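Local coordinates for uncharacterized protein (PDB 4HFV) that is of unknown molecular function but is a putative effector of the Dot/Icm type IV secretion system of Legionella pneumophila, at residues S128-F133 / L166-R171; S136-N141 / K146-K151. All coordinates share one frame; numbering follows the deposited sequence.

Contact 1. Residues S128-F133 / L166-R171; sequences SALEKF and LELSDR
Leu130 and Glu131 of helix 120-136 meet Leu168 and Ser169 of helix 161-188 in a roughly antiparallel helix pair that borders a succinate-binding site. The axes of the two short segments come within 9.0 Å at 152°, and Glu131 lies across from Leu168. The apolar half rests on the two leucines, whose side chains cross at about a right angle: Leu168 CD1 meets the branch carbon Leu130 CG at 3.6 Å, and also lies 3.8 Å from Leu130 CD2. Tyr127 and Leu134 of helix 120-136 also pack on Leu168. One step along, the Glu131 and Leu168 CB atoms approach to 3.9 Å, where the two backbones come nearest.

Glu131 CG stands anti to the backbone N (chi1 -174°), and a bend at chi2 helps carry the carboxylate to Ser169 on the other helix, where Glu131 OE1 sits 3.4 Å from Ser169 CA. No direct hydrogen bond joins the segments. Instead water 1 donates to Glu131 OE1 at 2.5 Å, a short bond, and hydrogen-bonds Ser169 OG at 3.1 Å. The other carboxylate oxygen, OE2, is held in a salt bridge by Arg135, one turn further along the same helix. Ser169 OG also makes a weak hydrogen bond to a succinate, probably from the crystallisation liquor, while Ser169 packs on His173 of the second subunit. With one oxygen on Arg135 and the other on water, Glu131 is probably kept as a carboxylate, and the water couples it to a serine that contacts the ligand.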
# COMPACT_ATOMS: atom_id res chain seq x y z
N SER A 128 0.09 2.64 8.92
CA SER A 128 -0.58 3.25 7.80
C SER A 128 -1.10 4.65 8.19
O SER A 128 -0.91 5.64 7.46
CB SER A 128 -1.70 2.33 7.28
OG SER A 128 -2.38 2.91 6.20
N ALA A 129 -1.72 4.74 9.37
CA ALA A 129 -2.28 6.01 9.83
C ALA A 129 -1.15 7.00 10.03
O ALA A 129 -1.28 8.17 9.67
CB ALA A 129 -3.12 5.84 11.14
N LEU A 130 -0.03 6.54 10.58
CA LEU A 130 1.12 7.39 10.77
C LEU A 130 1.70 7.87 9.44
O LEU A 130 1.96 9.08 9.25
CB LEU A 130 2.20 6.66 11.56
CG LEU A 130 3.48 7.41 11.91
CD1 LEU A 130 3.19 8.71 12.62
CD2 LEU A 130 4.36 6.52 12.84
N GLU A 131 1.96 6.94 8.53
CA GLU A 131 2.40 7.33 7.18
C GLU A 131 1.46 8.35 6.50
O GLU A 131 1.94 9.34 5.95
CB GLU A 131 2.58 6.12 6.29
CG GLU A 131 3.18 6.46 4.94
CD GLU A 131 2.69 5.56 3.87
OE1 GLU A 131 2.51 4.36 4.17
OE2 GLU A 131 2.50 6.05 2.73
N LYS A 132 0.15 8.15 6.57
CA LYS A 132 -0.79 9.11 5.97
C LYS A 132 -0.63 10.48 6.61
O LYS A 132 -0.58 11.55 5.94
CB LYS A 132 -2.24 8.63 6.14
CG LYS A 132 -2.81 7.82 4.99
CD LYS A 132 -4.25 7.38 5.30
CE LYS A 132 -4.38 5.86 5.53
NZ LYS A 132 -4.30 5.07 4.25
N PHE A 133 -0.59 10.48 7.94
CA PHE A 133 -0.44 11.69 8.68
C PHE A 133 0.79 12.46 8.24
O PHE A 133 0.70 13.66 7.92
CB PHE A 133 -0.37 11.37 10.20
CG PHE A 133 0.11 12.50 11.02
CD1 PHE A 133 -0.78 13.48 11.48
CD2 PHE A 133 1.45 12.57 11.39
CE1 PHE A 133 -0.31 14.52 12.28
CE2 PHE A 133 1.91 13.60 12.17
CZ PHE A 133 1.05 14.56 12.62
N LEU A 166 8.74 6.37 3.56
CA LEU A 166 9.13 5.17 2.83
C LEU A 166 9.24 3.96 3.75
O LEU A 166 8.73 2.88 3.44
CB LEU A 166 10.47 5.38 2.13
CG LEU A 166 10.44 6.45 1.02
CD1 LEU A 166 11.81 6.90 0.67
CD2 LEU A 166 9.70 5.95 -0.22
N GLU A 167 9.88 4.14 4.90
CA GLU A 167 10.05 3.04 5.82
C GLU A 167 8.68 2.55 6.33
O GLU A 167 8.42 1.35 6.34
CB GLU A 167 10.95 3.44 6.99
CG GLU A 167 10.95 2.41 8.14
CD GLU A 167 11.61 1.10 7.79
OE1 GLU A 167 12.58 1.09 7.00
OE2 GLU A 167 11.13 0.06 8.31
N LEU A 168 7.82 3.47 6.73
CA LEU A 168 6.50 3.14 7.23
C LEU A 168 5.70 2.42 6.14
O LEU A 168 5.00 1.43 6.38
CB LEU A 168 5.77 4.39 7.72
CG LEU A 168 6.31 4.92 9.09
CD1 LEU A 168 5.76 6.28 9.35
CD2 LEU A 168 5.88 3.98 10.19
N SER A 169 5.85 2.92 4.92
CA SER A 169 5.21 2.28 3.80
C SER A 169 5.75 0.87 3.58
O SER A 169 4.98 -0.07 3.34
CB SER A 169 5.39 3.18 2.57
OG SER A 169 5.17 2.45 1.43
N ASP A 170 7.05 0.68 3.73
CA ASP A 170 7.59 -0.66 3.59
C ASP A 170 7.04 -1.60 4.65
O ASP A 170 6.72 -2.76 4.36
CB ASP A 170 9.11 -0.67 3.68
CG ASP A 170 9.77 0.04 2.53
OD1 ASP A 170 9.13 0.21 1.47
OD2 ASP A 170 10.97 0.39 2.67
N ARG A 171 6.95 -1.14 5.90
CA ARG A 171 6.48 -2.03 6.95
C ARG A 171 5.02 -2.42 6.75
O ARG A 171 4.65 -3.59 6.94
CB ARG A 171 6.67 -1.38 8.33
CG ARG A 171 8.10 -1.13 8.66
CD ARG A 171 8.22 -0.46 10.07
NE ARG A 171 9.62 -0.23 10.40
CZ ARG A 171 10.14 -0.33 11.61
NH1 ARG A 171 9.37 -0.66 12.65
NH2 ARG A 171 11.43 -0.10 11.78
O HOH W 1 2.15 2.93 2.10

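Contact 2. Residues S136-N141 / K146-K151; sequences SHVYKN and KGYLDK
The backbone of His137 meets the side chain of Leu149, His137 C lying 3.5 Å from Leu149 CD1. Next, Val138 O accepts a hydrogen bond from Leu149 N at 2.9 Å, the donor tilted 30° from the carbonyl plane; Gln152 NE2 is a further donor to this oxygen. Val138 CG1, anti to the backbone N (chi1 177°), lies over the centre of the Tyr139 ring and also touches Tyr148 CE2 at 4.0 Å. Tyr139 is bridged to Tyr148, and the two side chains run side by side in an edge-to-face pair with planes at 80°: Tyr139 CE1 points at the rim of one face of Tyr148, 3.7 Å from Tyr148 CE1. One water joins the hydroxyls, 2.7 Å from Tyr139 OH and 2.6 Å from Tyr148 OH. Lys140 N closes the bridge on Gly147 O at 3.0 Å, while its extended side chain runs past Leu149, bringing Lys140 CE to 3.4 Å from Tyr148 O. His187 of the second subunit stacks on Tyr148. Two backbone bonds flanking a non-hydrogen-bonded pair are the pattern of an isolated antiparallel beta bridge, here closing a short hairpin-like loop between helices 120-136 and 161-188.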
# COMPACT_ATOMS: atom_id res chain seq x y z
N SER A 136 0.43 14.02 4.89
CA SER A 136 -0.49 15.15 4.95
C SER A 136 0.24 16.43 5.38
O SER A 136 -0.25 17.52 5.14
CB SER A 136 -1.69 14.86 5.86
OG SER A 136 -1.36 15.11 7.23
N HIS A 137 1.43 16.27 5.98
CA HIS A 137 2.23 17.39 6.46
C HIS A 137 3.53 17.50 5.69
O HIS A 137 4.39 18.26 6.08
CB HIS A 137 2.53 17.28 7.96
CG HIS A 137 1.31 17.44 8.81
ND1 HIS A 137 0.63 18.64 8.90
CD2 HIS A 137 0.59 16.55 9.53
CE1 HIS A 137 -0.44 18.48 9.66
NE2 HIS A 137 -0.49 17.21 10.04
N VAL A 138 3.65 16.80 4.56
CA VAL A 138 4.79 16.98 3.67
C VAL A 138 4.35 17.43 2.25
O VAL A 138 4.96 18.30 1.65
CB VAL A 138 5.61 15.68 3.59
CG1 VAL A 138 6.77 15.83 2.61
CG2 VAL A 138 6.15 15.29 5.00
N TYR A 139 3.31 16.81 1.72
CA TYR A 139 2.88 17.06 0.33
C TYR A 139 1.53 17.78 0.24
O TYR A 139 0.63 17.54 1.02
CB TYR A 139 2.76 15.74 -0.40
CG TYR A 139 3.99 14.88 -0.29
CD1 TYR A 139 5.19 15.27 -0.87
CD2 TYR A 139 3.96 13.66 0.39
CE1 TYR A 139 6.30 14.48 -0.81
CE2 TYR A 139 5.06 12.87 0.48
CZ TYR A 139 6.23 13.28 -0.13
OH TYR A 139 7.34 12.50 -0.02
N LYS A 140 1.40 18.62 -0.77
CA LYS A 140 0.09 19.16 -1.15
C LYS A 140 -0.90 18.02 -1.35
O LYS A 140 -0.61 17.06 -2.07
CB LYS A 140 0.23 20.03 -2.40
CG LYS A 140 1.24 21.18 -2.17
CD LYS A 140 1.50 22.00 -3.45
CE LYS A 140 2.40 23.20 -3.15
NZ LYS A 140 2.76 23.99 -4.36
N ASN A 141 -2.05 18.11 -0.69
CA ASN A 141 -3.06 17.04 -0.69
C ASN A 141 -2.55 15.65 -0.36
O ASN A 141 -3.10 14.66 -0.84
CB ASN A 141 -3.82 17.00 -2.02
CG ASN A 141 -5.18 16.32 -1.88
OD1 ASN A 141 -5.73 16.20 -0.77
ND2 ASN A 141 -5.73 15.87 -3.00
N LYS A 146 1.84 16.04 -6.39
CA LYS A 146 1.46 17.44 -6.44
C LYS A 146 2.53 18.33 -5.79
O LYS A 146 2.35 19.54 -5.69
CB LYS A 146 0.12 17.68 -5.74
CG LYS A 146 -1.03 16.81 -6.18
CD LYS A 146 -1.76 17.41 -7.38
CE LYS A 146 -3.10 16.70 -7.65
NZ LYS A 146 -4.03 16.70 -6.45
N GLY A 147 3.62 17.73 -5.32
CA GLY A 147 4.72 18.48 -4.76
C GLY A 147 4.69 18.67 -3.25
O GLY A 147 3.76 18.26 -2.54
N TYR A 148 5.74 19.33 -2.77
CA TYR A 148 5.88 19.65 -1.35
C TYR A 148 5.15 20.90 -0.93
O TYR A 148 5.13 21.91 -1.64
CB TYR A 148 7.35 19.85 -1.03
CG TYR A 148 8.17 18.60 -0.96
CD1 TYR A 148 8.28 17.76 -2.04
CD2 TYR A 148 8.87 18.28 0.20
CE1 TYR A 148 9.07 16.62 -1.97
CE2 TYR A 148 9.66 17.18 0.27
CZ TYR A 148 9.74 16.33 -0.79
OH TYR A 148 10.52 15.20 -0.70
N LEU A 149 4.59 20.85 0.28
CA LEU A 149 4.10 22.06 0.98
C LEU A 149 5.24 23.05 1.15
O LEU A 149 6.37 22.64 1.39
CB LEU A 149 3.55 21.68 2.37
CG LEU A 149 2.42 20.64 2.38
CD1 LEU A 149 2.13 20.15 3.79
CD2 LEU A 149 1.16 21.22 1.76
N ASP A 150 4.97 24.34 1.01
CA ASP A 150 5.98 25.39 1.23
C ASP A 150 6.49 25.34 2.69
O ASP A 150 7.67 25.52 2.96
CB ASP A 150 5.41 26.80 0.93
CG ASP A 150 5.67 27.26 -0.51
OD1 ASP A 150 6.50 26.62 -1.20
OD2 ASP A 150 5.05 28.27 -0.94
N LYS A 151 5.57 25.12 3.62
CA LYS A 151 5.93 25.01 5.02
C LYS A 151 6.06 23.54 5.39
O LYS A 151 5.12 22.78 5.24
CB LYS A 151 4.89 25.71 5.90
CG LYS A 151 5.05 27.22 5.88
CD LYS A 151 3.99 27.94 6.70
CE LYS A 151 4.11 29.46 6.53
NZ LYS A 151 5.39 29.98 7.09
O HOH W 2 9.41 13.08 -1.69

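Contact 2 is nested within the chain loop that contact 1 closes: helices 120-136 and 161-188 pair in contact 1, and the connection between them folds back on itself in contact 2. The first is partly buried and nearer the middle of the chain, the second lies at the surface, with centres 16 Å apart. Side chains carry most of the helix pair, leucine against leucine and a carboxylate reaching a serine through water. In the loop, backbone hydrogen bonds do the joining and an edge-to-face tyrosine pair packs beside them. A bridging water spans each contact, and both also touch the second subunit.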